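Local coordinates for protein Atp-dependent DNA ligase (Psychromonas sp., PDB 4D05) that probably seals nicks in double-stranded DNA, using ATP and passing through a covalent enzyme-adenylate intermediate, at residues 70-73 / 74-77. Sequence-based numbering, arbitrary orientation.
With SO4 (sulfate ion), chain C.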
loop_
_atom_site.group_PDB
_atom_site.type_symbol
_atom_site.label_atom_id
_atom_site.label_comp_id
_atom_site.label_asym_id
_atom_site.label_seq_id
_atom_site.Cartn_x
_atom_site.Cartn_y
_atom_site.Cartn_z
ATOM N N ARG A 70 -2.873 -5.350 -12.558
ATOM C CA ARG A 70 -3.448 -5.710 -11.301
ATOM C C ARG A 70 -3.346 -7.234 -11.155
ATOM O O ARG A 70 -3.457 -7.982 -12.131
ATOM C CB ARG A 70 -4.922 -5.300 -11.269
ATOM C CG ARG A 70 -5.130 -3.815 -11.295
ATOM C CD ARG A 70 -6.617 -3.439 -11.398
ATOM N NE ARG A 70 -6.843 -2.013 -11.195
ATOM C CZ ARG A 70 -8.020 -1.427 -11.389
ATOM N NH1 ARG A 70 -9.072 -2.147 -11.768
ATOM N NH2 ARG A 70 -8.150 -0.119 -11.226
ATOM N N GLN A 71 -3.151 -7.657 -9.916
ATOM C CA GLN A 71 -3.113 -9.076 -9.542
ATOM C C GLN A 71 -2.054 -9.843 -10.289
ATOM O O GLN A 71 -2.269 -10.996 -10.661
ATOM C CB GLN A 71 -4.487 -9.737 -9.730
ATOM C CG GLN A 71 -5.594 -9.142 -8.913
ATOM C CD GLN A 71 -5.372 -9.249 -7.425
ATOM O OE1 GLN A 71 -5.066 -10.319 -6.906
ATOM N NE2 GLN A 71 -5.532 -8.139 -6.724
ATOM N N GLN A 72 -0.908 -9.191 -10.522
ATOM C CA GLN A 72 0.275 -9.879 -11.073
ATOM C C GLN A 72 1.513 -9.582 -10.258
ATOM O O GLN A 72 2.637 -9.464 -10.796
ATOM C CB GLN A 72 0.511 -9.502 -12.526
ATOM C CG GLN A 72 -0.552 -10.033 -13.454
ATOM C CD GLN A 72 -0.444 -11.501 -13.619
ATOM O OE1 GLN A 72 -1.396 -12.247 -13.394
ATOM N NE2 GLN A 72 0.717 -11.950 -14.018
ATOM N N PHE A 73 1.320 -9.476 -8.953
ATOM C CA PHE A 73 2.455 -9.197 -8.099
ATOM C C PHE A 73 3.513 -10.309 -8.105
ATOM O O PHE A 73 4.708 -10.027 -8.251
ATOM C CB PHE A 73 2.055 -8.910 -6.645
ATOM C CG PHE A 73 3.221 -8.801 -5.761
ATOM C CD1 PHE A 73 3.992 -7.652 -5.739
ATOM C CD2 PHE A 73 3.648 -9.897 -5.028
ATOM C CE1 PHE A 73 5.139 -7.566 -4.950
ATOM C CE2 PHE A 73 4.785 -9.818 -4.255
ATOM C CZ PHE A 73 5.535 -8.660 -4.218
ATOM N N GLU A 74 3.121 -11.549 -7.845
ATOM C CA GLU A 74 4.144 -12.594 -7.780
ATOM C C GLU A 74 4.896 -12.692 -9.110
ATOM O O GLU A 74 6.086 -12.996 -9.129
ATOM C CB GLU A 74 3.579 -13.951 -7.354
ATOM C CG GLU A 74 3.042 -13.952 -5.929
ATOM C CD GLU A 74 4.059 -13.617 -4.825
ATOM O OE1 GLU A 74 5.276 -13.805 -4.997
ATOM O OE2 GLU A 74 3.626 -13.198 -3.727
ATOM N N THR A 75 4.214 -12.481 -10.225
ATOM C CA THR A 75 4.894 -12.517 -11.512
ATOM C C THR A 75 5.964 -11.442 -11.614
ATOM O O THR A 75 7.114 -11.725 -11.936
ATOM C CB THR A 75 3.925 -12.364 -12.644
ATOM O OG1 THR A 75 2.964 -13.432 -12.573
ATOM C CG2 THR A 75 4.673 -12.414 -13.964
ATOM N N VAL A 76 5.590 -10.185 -11.335
ATOM C CA VAL A 76 6.596 -9.118 -11.438
ATOM C C VAL A 76 7.725 -9.262 -10.424
ATOM O O VAL A 76 8.897 -9.049 -10.749
ATOM C CB VAL A 76 5.952 -7.697 -11.427
ATOM C CG1 VAL A 76 5.454 -7.295 -10.056
ATOM C CG2 VAL A 76 6.958 -6.671 -11.955
ATOM N N SER A 77 7.400 -9.680 -9.212
ATOM C CA SER A 77 8.396 -9.914 -8.178
ATOM C C SER A 77 9.366 -11.024 -8.596
ATOM O O SER A 77 10.576 -10.889 -8.430
ATOM C CB SER A 77 7.688 -10.315 -6.861
ATOM O OG SER A 77 8.644 -10.488 -5.805
HETATM S S SO4 C . -0.874 -11.652 -6.913
HETATM O O1 SO4 C . -2.082 -12.447 -7.287
HETATM O O2 SO4 C . -1.022 -10.248 -7.384
HETATM O O3 SO4 C . -0.802 -11.701 -5.442
HETATM O O4 SO4 C . 0.316 -12.358 -7.436
#
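Val-76 N bonds to Gln-72 O at 3.1 Å and Ser-77 N to Phe-73 O at 2.9 Å, the first two i to i+4 bonds of helix 73-80, with Gln-72 as its N-cap. Over one face of the Phe-73 ring sits Ser-77 CB, one turn on, in a CH-pi contact 4.1 Å from the ring centroid and displaced toward the rim, nearest CZ. The first torsion of Phe-73 (173°) turns CG away from the backbone N and carries the ring forward along the helix, toward Ser-77. At the ring's edge and in its plane lies Glu-74 OE2, 3.5 Å from Phe-73 CD2; a bend at chi2 (-60°) folds the carboxylate back beside this edge. The carboxylate and ring planes are perpendicular. Ile-30 and Asp-28 also touch the phenylalanine. The Gln-72 side chain runs alongside Thr-75. Val-76 CG1 approaches Phe-73 O at 3.4 Å. The opening amides grip a sulfate, probably from the crystallisation liquor: Phe-73 N donates to its O2 and Glu-74 N to its O4, each at 2.9 Å, the latter bond nearly straight. The helix dipole would probably favour this anion. Arg-70, just before the turn, forms a salt bridge with Glu-25 of the AMP pocket. Such anion binding by first-turn amides, whose N-H groups have no i-4 carbonyl within the helix, is characteristic of a helix N-terminus, here in the nucleotide-binding domain of an ATP-dependent DNA ligase.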